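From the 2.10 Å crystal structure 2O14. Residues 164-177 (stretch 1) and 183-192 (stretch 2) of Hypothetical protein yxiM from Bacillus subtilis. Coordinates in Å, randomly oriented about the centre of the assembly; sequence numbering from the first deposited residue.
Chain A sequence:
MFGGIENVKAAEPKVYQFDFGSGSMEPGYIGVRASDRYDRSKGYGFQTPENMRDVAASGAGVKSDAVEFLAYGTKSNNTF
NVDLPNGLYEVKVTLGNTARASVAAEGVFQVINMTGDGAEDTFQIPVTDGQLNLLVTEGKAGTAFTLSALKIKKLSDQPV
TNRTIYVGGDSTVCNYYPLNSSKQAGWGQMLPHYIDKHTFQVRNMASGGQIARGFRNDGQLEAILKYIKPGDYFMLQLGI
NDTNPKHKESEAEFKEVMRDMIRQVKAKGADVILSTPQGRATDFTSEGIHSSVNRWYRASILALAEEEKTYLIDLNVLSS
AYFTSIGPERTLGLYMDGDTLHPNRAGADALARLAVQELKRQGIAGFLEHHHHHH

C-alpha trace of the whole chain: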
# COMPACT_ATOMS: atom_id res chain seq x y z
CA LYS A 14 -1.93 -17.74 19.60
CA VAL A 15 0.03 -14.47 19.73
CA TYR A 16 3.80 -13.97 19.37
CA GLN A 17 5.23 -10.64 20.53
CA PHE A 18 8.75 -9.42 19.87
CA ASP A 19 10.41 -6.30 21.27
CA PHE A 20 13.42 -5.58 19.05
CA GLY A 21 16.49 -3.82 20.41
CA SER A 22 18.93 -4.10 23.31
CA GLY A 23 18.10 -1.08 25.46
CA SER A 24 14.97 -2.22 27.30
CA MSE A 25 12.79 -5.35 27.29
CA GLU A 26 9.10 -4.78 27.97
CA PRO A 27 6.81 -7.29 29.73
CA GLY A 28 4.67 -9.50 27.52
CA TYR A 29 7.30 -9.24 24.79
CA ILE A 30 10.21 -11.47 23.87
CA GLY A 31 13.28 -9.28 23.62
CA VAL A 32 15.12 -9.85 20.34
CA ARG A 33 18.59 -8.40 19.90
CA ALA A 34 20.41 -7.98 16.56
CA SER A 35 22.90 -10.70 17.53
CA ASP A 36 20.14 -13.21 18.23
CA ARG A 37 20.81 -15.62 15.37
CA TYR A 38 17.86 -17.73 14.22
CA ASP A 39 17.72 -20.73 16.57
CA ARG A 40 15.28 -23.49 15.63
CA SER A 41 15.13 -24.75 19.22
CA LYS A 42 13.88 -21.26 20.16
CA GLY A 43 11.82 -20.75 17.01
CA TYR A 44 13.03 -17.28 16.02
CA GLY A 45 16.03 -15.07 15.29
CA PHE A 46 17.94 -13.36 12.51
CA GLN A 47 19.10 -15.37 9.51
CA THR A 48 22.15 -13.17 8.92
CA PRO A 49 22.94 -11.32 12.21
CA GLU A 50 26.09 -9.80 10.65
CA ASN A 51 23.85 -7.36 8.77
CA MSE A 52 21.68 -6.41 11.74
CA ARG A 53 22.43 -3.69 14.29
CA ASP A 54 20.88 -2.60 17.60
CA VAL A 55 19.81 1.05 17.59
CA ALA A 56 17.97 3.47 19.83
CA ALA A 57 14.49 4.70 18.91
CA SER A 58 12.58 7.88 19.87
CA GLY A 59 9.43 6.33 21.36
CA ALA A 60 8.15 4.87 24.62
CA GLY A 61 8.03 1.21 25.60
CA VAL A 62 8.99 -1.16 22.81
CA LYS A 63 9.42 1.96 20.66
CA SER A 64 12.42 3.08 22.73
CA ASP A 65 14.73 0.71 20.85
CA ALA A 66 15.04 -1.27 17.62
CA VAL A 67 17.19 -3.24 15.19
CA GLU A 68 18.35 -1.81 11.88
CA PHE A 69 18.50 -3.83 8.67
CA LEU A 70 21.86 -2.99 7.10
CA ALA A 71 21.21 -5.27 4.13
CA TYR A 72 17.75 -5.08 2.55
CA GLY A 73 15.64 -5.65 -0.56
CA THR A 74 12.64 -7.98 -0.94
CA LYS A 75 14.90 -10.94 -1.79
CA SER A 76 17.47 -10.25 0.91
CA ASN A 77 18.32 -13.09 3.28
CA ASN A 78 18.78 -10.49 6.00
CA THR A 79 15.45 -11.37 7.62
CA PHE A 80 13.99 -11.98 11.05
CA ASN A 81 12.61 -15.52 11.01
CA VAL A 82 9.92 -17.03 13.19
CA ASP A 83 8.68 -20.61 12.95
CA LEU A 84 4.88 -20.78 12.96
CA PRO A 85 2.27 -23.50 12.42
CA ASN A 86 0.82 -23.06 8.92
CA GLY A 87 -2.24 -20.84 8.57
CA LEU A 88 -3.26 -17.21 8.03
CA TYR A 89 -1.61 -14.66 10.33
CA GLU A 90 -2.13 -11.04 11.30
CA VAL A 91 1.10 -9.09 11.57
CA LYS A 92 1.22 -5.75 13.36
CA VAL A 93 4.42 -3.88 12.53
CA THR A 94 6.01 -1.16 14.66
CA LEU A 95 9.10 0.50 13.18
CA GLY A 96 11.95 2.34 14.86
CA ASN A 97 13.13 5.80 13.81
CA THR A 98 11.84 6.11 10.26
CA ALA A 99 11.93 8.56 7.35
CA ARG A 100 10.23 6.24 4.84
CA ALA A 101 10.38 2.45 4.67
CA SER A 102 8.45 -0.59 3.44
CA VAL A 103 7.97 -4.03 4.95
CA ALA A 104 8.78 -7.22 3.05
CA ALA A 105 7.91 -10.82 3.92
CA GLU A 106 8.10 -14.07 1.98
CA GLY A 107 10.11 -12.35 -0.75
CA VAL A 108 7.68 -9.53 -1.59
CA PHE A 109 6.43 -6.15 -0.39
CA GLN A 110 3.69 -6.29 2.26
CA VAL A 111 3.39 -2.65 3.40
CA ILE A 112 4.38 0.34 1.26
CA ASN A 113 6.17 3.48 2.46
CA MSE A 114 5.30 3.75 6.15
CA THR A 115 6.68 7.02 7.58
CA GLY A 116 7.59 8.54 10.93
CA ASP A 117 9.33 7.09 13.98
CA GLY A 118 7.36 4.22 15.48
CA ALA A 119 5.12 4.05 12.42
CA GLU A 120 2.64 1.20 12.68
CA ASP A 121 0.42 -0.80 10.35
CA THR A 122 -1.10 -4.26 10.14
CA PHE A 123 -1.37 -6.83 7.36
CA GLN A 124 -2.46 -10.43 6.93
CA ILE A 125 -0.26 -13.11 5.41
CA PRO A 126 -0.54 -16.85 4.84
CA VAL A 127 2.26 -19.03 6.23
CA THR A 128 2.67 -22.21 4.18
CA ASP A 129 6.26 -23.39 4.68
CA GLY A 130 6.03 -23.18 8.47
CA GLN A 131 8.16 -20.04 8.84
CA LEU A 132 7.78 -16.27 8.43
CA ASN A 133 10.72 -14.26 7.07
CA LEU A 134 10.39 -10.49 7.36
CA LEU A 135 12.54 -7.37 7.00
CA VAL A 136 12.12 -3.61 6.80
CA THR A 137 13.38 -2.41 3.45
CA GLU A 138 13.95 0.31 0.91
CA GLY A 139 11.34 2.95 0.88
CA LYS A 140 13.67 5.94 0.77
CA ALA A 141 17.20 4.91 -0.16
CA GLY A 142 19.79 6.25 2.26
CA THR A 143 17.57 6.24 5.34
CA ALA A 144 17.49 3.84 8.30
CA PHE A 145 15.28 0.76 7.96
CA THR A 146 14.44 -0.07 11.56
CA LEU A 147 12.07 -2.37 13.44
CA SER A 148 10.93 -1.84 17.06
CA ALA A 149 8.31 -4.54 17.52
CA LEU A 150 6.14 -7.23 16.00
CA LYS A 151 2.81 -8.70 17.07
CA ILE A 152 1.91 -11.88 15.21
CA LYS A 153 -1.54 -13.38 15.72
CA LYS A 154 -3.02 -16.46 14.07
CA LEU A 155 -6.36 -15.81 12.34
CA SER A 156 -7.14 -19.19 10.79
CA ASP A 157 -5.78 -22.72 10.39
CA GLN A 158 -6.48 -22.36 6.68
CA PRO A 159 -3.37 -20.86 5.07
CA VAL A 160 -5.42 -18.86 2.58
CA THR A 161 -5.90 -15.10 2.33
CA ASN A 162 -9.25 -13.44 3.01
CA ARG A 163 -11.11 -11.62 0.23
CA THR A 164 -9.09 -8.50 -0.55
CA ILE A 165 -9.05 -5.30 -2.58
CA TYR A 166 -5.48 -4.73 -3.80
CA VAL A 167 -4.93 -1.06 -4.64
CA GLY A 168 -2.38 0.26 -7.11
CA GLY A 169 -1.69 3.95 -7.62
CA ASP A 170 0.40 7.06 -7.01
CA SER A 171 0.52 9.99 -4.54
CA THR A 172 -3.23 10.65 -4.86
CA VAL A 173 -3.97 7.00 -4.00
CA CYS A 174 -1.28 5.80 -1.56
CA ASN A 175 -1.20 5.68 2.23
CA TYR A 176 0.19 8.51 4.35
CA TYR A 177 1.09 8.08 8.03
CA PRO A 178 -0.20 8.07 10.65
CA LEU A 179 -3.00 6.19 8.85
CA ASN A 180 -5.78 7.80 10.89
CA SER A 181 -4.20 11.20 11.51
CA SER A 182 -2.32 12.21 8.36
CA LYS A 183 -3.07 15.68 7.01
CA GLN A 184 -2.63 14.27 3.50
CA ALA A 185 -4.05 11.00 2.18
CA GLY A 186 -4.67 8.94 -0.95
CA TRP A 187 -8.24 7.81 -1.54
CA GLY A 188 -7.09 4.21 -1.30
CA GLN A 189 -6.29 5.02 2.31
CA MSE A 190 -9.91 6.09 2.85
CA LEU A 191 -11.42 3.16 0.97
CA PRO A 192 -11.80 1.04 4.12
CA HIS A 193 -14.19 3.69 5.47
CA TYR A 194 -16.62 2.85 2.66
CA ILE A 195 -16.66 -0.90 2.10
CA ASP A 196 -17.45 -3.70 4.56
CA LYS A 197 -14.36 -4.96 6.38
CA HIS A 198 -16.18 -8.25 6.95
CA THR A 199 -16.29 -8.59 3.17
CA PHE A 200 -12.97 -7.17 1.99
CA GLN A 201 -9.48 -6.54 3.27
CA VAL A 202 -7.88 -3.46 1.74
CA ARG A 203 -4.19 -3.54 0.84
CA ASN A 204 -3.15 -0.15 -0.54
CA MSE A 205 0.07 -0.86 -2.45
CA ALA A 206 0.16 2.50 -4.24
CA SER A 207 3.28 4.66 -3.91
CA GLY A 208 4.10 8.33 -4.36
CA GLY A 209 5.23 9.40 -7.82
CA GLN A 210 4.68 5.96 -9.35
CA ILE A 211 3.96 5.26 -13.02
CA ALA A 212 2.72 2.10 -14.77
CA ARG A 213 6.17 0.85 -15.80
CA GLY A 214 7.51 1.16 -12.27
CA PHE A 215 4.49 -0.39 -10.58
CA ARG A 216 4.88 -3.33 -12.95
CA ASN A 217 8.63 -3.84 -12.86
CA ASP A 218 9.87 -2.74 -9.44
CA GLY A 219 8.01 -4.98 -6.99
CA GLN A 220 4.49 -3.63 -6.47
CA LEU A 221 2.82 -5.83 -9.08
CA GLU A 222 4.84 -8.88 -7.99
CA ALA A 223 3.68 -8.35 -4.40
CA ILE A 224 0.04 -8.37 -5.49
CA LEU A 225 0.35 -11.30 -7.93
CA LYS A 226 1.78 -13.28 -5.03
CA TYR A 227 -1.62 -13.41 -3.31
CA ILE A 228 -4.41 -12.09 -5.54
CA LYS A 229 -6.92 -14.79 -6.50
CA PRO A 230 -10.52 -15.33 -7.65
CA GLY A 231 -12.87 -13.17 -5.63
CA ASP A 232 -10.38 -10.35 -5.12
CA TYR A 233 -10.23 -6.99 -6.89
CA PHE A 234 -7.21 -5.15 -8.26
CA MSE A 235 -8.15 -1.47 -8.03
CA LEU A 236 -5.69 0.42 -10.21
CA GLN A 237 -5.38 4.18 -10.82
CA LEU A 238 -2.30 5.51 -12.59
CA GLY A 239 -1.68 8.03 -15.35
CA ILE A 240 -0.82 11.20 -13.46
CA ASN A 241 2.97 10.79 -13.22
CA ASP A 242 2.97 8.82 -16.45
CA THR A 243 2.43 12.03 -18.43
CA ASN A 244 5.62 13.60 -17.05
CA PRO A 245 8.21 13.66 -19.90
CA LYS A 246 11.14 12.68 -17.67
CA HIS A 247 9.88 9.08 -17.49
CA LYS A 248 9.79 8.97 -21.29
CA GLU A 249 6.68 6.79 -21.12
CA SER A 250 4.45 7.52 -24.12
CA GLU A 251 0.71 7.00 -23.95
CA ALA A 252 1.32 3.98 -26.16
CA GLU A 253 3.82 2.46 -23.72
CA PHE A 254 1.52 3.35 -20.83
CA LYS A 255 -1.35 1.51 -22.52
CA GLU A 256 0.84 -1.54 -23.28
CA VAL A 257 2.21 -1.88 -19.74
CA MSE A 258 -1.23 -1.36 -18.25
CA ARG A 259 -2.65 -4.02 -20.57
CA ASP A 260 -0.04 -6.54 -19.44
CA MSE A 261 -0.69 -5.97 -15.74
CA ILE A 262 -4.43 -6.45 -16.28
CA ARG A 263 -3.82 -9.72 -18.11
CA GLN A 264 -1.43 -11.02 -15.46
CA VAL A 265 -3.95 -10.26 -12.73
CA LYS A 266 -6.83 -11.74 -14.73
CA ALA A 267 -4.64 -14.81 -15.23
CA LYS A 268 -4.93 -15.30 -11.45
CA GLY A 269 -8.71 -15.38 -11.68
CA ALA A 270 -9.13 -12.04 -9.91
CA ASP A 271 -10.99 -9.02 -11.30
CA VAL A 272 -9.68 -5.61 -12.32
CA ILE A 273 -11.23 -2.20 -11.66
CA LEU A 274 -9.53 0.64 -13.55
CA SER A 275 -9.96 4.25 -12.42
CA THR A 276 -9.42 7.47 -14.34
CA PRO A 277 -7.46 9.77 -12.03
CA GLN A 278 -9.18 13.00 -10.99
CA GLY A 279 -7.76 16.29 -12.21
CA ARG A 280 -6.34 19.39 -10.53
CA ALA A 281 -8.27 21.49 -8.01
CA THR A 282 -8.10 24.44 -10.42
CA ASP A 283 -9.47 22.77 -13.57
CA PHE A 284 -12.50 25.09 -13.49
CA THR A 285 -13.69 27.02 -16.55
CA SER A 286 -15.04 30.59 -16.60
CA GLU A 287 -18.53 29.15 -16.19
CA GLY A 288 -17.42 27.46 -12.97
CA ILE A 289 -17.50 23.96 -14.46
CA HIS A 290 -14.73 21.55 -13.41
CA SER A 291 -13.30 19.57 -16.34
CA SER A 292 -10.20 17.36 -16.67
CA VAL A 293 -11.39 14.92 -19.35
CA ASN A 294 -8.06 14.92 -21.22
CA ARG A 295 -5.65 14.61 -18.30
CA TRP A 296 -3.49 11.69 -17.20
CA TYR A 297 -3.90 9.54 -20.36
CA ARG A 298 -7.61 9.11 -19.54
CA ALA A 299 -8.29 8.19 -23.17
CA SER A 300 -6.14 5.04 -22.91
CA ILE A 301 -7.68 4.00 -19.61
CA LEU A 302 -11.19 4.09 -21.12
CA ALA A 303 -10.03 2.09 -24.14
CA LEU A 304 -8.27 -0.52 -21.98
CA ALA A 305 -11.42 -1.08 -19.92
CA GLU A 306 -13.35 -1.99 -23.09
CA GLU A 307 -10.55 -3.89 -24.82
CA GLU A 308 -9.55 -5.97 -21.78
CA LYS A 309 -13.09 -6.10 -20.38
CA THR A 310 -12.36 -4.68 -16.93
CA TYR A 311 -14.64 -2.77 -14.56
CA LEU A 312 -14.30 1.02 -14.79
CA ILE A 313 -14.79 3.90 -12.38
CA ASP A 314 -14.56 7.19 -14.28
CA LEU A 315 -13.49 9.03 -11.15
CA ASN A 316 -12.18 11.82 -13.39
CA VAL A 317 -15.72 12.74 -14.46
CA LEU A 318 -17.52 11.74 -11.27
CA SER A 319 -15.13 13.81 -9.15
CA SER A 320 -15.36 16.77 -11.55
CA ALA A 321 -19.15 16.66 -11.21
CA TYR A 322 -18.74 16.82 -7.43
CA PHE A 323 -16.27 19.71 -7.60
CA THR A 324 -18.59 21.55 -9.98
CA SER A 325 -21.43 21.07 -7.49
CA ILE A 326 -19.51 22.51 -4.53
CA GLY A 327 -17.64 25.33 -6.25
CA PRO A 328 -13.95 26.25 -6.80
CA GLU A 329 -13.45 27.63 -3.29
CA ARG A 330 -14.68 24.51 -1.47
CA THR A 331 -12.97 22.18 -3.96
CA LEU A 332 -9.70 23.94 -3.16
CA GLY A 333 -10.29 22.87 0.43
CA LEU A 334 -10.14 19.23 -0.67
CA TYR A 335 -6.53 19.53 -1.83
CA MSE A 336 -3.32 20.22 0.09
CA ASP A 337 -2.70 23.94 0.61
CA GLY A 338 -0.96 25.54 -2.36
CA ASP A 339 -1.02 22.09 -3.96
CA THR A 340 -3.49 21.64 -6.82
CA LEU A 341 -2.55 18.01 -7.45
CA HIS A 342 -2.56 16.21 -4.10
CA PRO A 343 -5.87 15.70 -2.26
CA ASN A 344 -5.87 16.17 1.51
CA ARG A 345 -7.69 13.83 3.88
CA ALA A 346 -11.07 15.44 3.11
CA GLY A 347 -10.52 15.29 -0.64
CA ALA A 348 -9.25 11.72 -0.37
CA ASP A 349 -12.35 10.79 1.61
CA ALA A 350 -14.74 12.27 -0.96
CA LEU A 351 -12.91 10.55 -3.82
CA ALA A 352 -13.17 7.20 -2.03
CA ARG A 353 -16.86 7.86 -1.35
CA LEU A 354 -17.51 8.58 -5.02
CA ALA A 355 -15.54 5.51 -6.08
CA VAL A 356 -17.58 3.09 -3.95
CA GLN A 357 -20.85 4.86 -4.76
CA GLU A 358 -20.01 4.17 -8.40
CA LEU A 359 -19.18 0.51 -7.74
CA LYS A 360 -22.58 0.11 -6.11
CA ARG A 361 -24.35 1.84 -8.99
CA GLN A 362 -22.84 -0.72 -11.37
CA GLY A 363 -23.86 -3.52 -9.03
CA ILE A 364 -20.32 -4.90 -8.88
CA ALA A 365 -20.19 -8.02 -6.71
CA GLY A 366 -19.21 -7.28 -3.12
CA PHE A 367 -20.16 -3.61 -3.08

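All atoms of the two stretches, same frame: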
# COMPACT_ATOMS: atom_id res chain seq x y z
N THR A 164 -9.79 -9.78 -0.66
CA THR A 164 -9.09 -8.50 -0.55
C THR A 164 -9.15 -7.61 -1.77
O THR A 164 -9.24 -8.08 -2.90
CB THR A 164 -7.59 -8.74 -0.26
OG1 THR A 164 -7.45 -9.67 0.83
CG2 THR A 164 -6.90 -7.42 0.11
N ILE A 165 -9.08 -6.30 -1.52
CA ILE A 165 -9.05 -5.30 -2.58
C ILE A 165 -7.60 -4.84 -2.61
O ILE A 165 -7.13 -4.20 -1.66
CB ILE A 165 -9.91 -4.07 -2.25
CG1 ILE A 165 -11.37 -4.46 -2.03
CG2 ILE A 165 -9.80 -3.05 -3.39
CD1 ILE A 165 -12.03 -5.00 -3.27
N TYR A 166 -6.87 -5.16 -3.68
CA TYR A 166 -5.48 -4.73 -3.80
C TYR A 166 -5.48 -3.42 -4.58
O TYR A 166 -5.95 -3.37 -5.72
CB TYR A 166 -4.65 -5.79 -4.53
CG TYR A 166 -4.52 -7.07 -3.75
CD1 TYR A 166 -3.50 -7.23 -2.81
CD2 TYR A 166 -5.42 -8.12 -3.93
CE1 TYR A 166 -3.40 -8.40 -2.06
CE2 TYR A 166 -5.33 -9.29 -3.18
CZ TYR A 166 -4.32 -9.42 -2.25
OH TYR A 166 -4.23 -10.58 -1.51
N VAL A 167 -4.94 -2.36 -3.98
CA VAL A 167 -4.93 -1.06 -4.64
C VAL A 167 -3.57 -0.65 -5.20
O VAL A 167 -2.55 -0.71 -4.52
CB VAL A 167 -5.40 0.05 -3.67
CG1 VAL A 167 -5.59 1.36 -4.43
CG2 VAL A 167 -6.69 -0.36 -2.99
N GLY A 168 -3.59 -0.22 -6.46
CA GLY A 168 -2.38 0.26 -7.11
C GLY A 168 -2.58 1.73 -7.42
O GLY A 168 -3.70 2.14 -7.74
N GLY A 169 -1.53 2.53 -7.32
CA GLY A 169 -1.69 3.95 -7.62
C GLY A 169 -0.47 4.79 -7.30
O GLY A 169 0.62 4.27 -7.08
N ASP A 170 -0.67 6.11 -7.29
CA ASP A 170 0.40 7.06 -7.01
C ASP A 170 0.15 7.86 -5.72
O ASP A 170 -0.49 7.38 -4.79
CB ASP A 170 0.57 8.03 -8.18
CG ASP A 170 -0.73 8.71 -8.58
OD1 ASP A 170 -1.54 9.02 -7.68
OD2 ASP A 170 -0.95 8.94 -9.79
N SER A 171 0.66 9.09 -5.69
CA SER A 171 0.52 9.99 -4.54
C SER A 171 -0.93 10.34 -4.17
O SER A 171 -1.21 10.66 -3.01
CB SER A 171 1.29 11.29 -4.80
OG SER A 171 2.67 11.04 -4.99
N THR A 172 -1.83 10.32 -5.14
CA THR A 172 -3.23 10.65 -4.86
C THR A 172 -4.01 9.42 -4.39
O THR A 172 -5.19 9.53 -4.04
CB THR A 172 -3.94 11.26 -6.09
OG1 THR A 172 -4.06 10.28 -7.12
CG2 THR A 172 -3.15 12.45 -6.63
N VAL A 173 -3.35 8.27 -4.39
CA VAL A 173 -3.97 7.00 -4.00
C VAL A 173 -3.35 6.32 -2.77
O VAL A 173 -4.05 5.71 -1.96
CB VAL A 173 -3.91 5.98 -5.16
CG1 VAL A 173 -4.58 4.67 -4.77
CG2 VAL A 173 -4.56 6.56 -6.41
N CYS A 174 -2.03 6.44 -2.64
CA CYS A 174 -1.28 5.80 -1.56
C CYS A 174 -1.62 6.18 -0.12
O CYS A 174 -2.41 7.10 0.14
CB CYS A 174 0.22 6.02 -1.77
SG CYS A 174 0.77 7.71 -1.46
N ASN A 175 -1.01 5.45 0.81
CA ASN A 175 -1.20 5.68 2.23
C ASN A 175 -0.20 6.70 2.77
O ASN A 175 0.96 6.72 2.37
CB ASN A 175 -1.02 4.39 3.03
CG ASN A 175 -2.13 3.39 2.81
OD1 ASN A 175 -3.29 3.77 2.63
ND2 ASN A 175 -1.79 2.10 2.85
N TYR A 176 -0.67 7.54 3.69
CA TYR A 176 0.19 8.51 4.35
C TYR A 176 0.07 8.17 5.84
O TYR A 176 -0.97 7.68 6.28
CB TYR A 176 -0.28 9.94 4.07
CG TYR A 176 -0.03 10.37 2.64
CD1 TYR A 176 -0.88 9.97 1.61
CD2 TYR A 176 1.09 11.13 2.31
CE1 TYR A 176 -0.62 10.32 0.28
CE2 TYR A 176 1.36 11.48 0.99
CZ TYR A 176 0.50 11.07 -0.03
OH TYR A 176 0.77 11.40 -1.34
N TYR A 177 1.13 8.41 6.60
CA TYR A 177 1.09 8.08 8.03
C TYR A 177 1.19 9.29 8.95
O TYR A 177 1.80 10.30 8.60
CB TYR A 177 2.20 7.08 8.36
CG TYR A 177 2.00 5.73 7.69
CD1 TYR A 177 2.17 5.58 6.31
CD2 TYR A 177 1.60 4.62 8.43
CE1 TYR A 177 1.94 4.35 5.69
CE2 TYR A 177 1.36 3.39 7.82
CZ TYR A 177 1.53 3.26 6.46
OH TYR A 177 1.28 2.04 5.87
N LYS A 183 -2.48 14.49 7.60
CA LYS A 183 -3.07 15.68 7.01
C LYS A 183 -3.36 15.42 5.53
O LYS A 183 -4.33 15.92 4.97
CB LYS A 183 -2.08 16.85 7.16
CG LYS A 183 -2.57 18.19 6.65
CD LYS A 183 -1.46 19.22 6.76
CE LYS A 183 -1.92 20.60 6.30
NZ LYS A 183 -0.82 21.59 6.36
N GLN A 184 -2.49 14.63 4.90
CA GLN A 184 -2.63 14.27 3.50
C GLN A 184 -3.05 12.80 3.45
O GLN A 184 -2.83 12.06 4.41
CB GLN A 184 -1.30 14.45 2.77
CG GLN A 184 -1.40 14.35 1.25
CD GLN A 184 -0.06 14.56 0.56
OE1 GLN A 184 0.88 15.11 1.14
NE2 GLN A 184 0.03 14.12 -0.69
N ALA A 185 -3.64 12.39 2.33
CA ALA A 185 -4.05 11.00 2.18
C ALA A 185 -4.43 10.66 0.74
O ALA A 185 -4.82 11.53 -0.04
CB ALA A 185 -5.22 10.70 3.12
N GLY A 186 -4.30 9.39 0.38
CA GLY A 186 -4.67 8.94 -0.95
C GLY A 186 -6.04 8.34 -0.75
O GLY A 186 -6.32 7.85 0.34
N TRP A 187 -6.90 8.36 -1.76
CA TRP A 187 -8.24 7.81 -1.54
C TRP A 187 -8.25 6.31 -1.26
O TRP A 187 -9.22 5.79 -0.72
CB TRP A 187 -9.20 8.16 -2.69
CG TRP A 187 -8.95 7.51 -4.03
CD1 TRP A 187 -8.30 8.06 -5.10
CD2 TRP A 187 -9.47 6.25 -4.48
NE1 TRP A 187 -8.38 7.22 -6.19
CE2 TRP A 187 -9.09 6.10 -5.83
CE3 TRP A 187 -10.21 5.23 -3.86
CZ2 TRP A 187 -9.44 4.97 -6.58
CZ3 TRP A 187 -10.55 4.11 -4.61
CH2 TRP A 187 -10.16 3.99 -5.96
N GLY A 188 -7.16 5.63 -1.59
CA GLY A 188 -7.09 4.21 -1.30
C GLY A 188 -6.97 4.02 0.20
O GLY A 188 -7.32 2.99 0.76
N GLN A 189 -6.45 5.05 0.86
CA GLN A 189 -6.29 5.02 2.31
C GLN A 189 -7.64 5.21 3.00
O GLN A 189 -7.82 4.78 4.14
CB GLN A 189 -5.32 6.12 2.74
CG GLN A 189 -5.20 6.33 4.24
CD GLN A 189 -4.26 7.47 4.59
OE1 GLN A 189 -4.17 7.89 5.75
NE2 GLN A 189 -3.54 7.97 3.59
N MSE A 190 -8.58 5.84 2.30
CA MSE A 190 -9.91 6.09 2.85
C MSE A 190 -10.94 5.05 2.41
O MSE A 190 -12.06 5.03 2.91
CB MSE A 190 -10.40 7.48 2.45
CG MSE A 190 -10.56 8.42 3.63
SE MSE A 190 -8.89 8.73 4.56
CE MSE A 190 -8.41 10.39 3.70
N LEU A 191 -10.55 4.20 1.47
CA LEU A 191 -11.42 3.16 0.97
C LEU A 191 -12.05 2.32 2.08
O LEU A 191 -13.26 2.09 2.10
CB LEU A 191 -10.64 2.23 0.04
CG LEU A 191 -11.23 1.94 -1.34
CD1 LEU A 191 -10.39 0.84 -1.99
CD2 LEU A 191 -12.68 1.49 -1.22
N PRO A 192 -11.23 1.85 3.04
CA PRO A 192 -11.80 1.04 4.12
C PRO A 192 -12.98 1.67 4.86
O PRO A 192 -13.79 0.95 5.45
CB PRO A 192 -10.59 0.76 5.02
CG PRO A 192 -9.62 1.86 4.70
CD PRO A 192 -9.78 2.03 3.22
O HOH W 1 -2.53 13.22 -1.92

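Stretch 1 runs as a strand from Thr164 and then turns into a loop, and stretch 2 lies against that loop before its helical end reaches back to the strand. The two backbones come closest where Gly186 passes Val173, their CA atoms 3.7 Å apart.

Lys183 stands clear of the contact, its extended, charged side chain leading away into solvent. Gln184 turns toward Tyr176 and lays its aliphatic portion on the ring: CG sits 4.0 Å from the ring centroid, almost on the normal, a CH-pi contact that uses the nonpolar part of a polar side chain. Its amide NE2 donates to water 1, at 3.0 Å, and that water donates to Ser171 O at 3.1 Å. The Tyr176 hydroxyl, OH, also donates to Ser171 O, at 2.7 Å, tying the ring back to its own loop.

Ala185 brings its CA to 3.4 Å from Tyr176 CD1, while its small methyl group points away. At Gly186 the backbones are too close for a side chain: a CB here would clash with Val173 C and Cys174 O. Its bare CA instead makes CA-H...O contacts with Thr172 O (3.2 Å) and Val173 O (3.4 Å).

Two backbone bonds follow. Trp187 N donates to Thr172 O at 3.1 Å, and Gly188 N donates more weakly to Val173 O, also at 3.1 Å. The indole adds an apolar contact, Trp187 CD1 lying 4.2 Å from Val173 CG2. Gly188 again suits a tight place, since a CB would clash with Val173 O and crowd Val167 CG1.

Gln189 points toward the loop, its CB 3.1 Å from Asn175 OD1. Selenomethionine Met190 makes no contact, but Leu191 closes the interface with branched aliphatic neighbours: its CD1 lies 4.0 Å from Val167 CG2 and 4.2 Å from Ile165 CG2. Pro192 lies beyond reach.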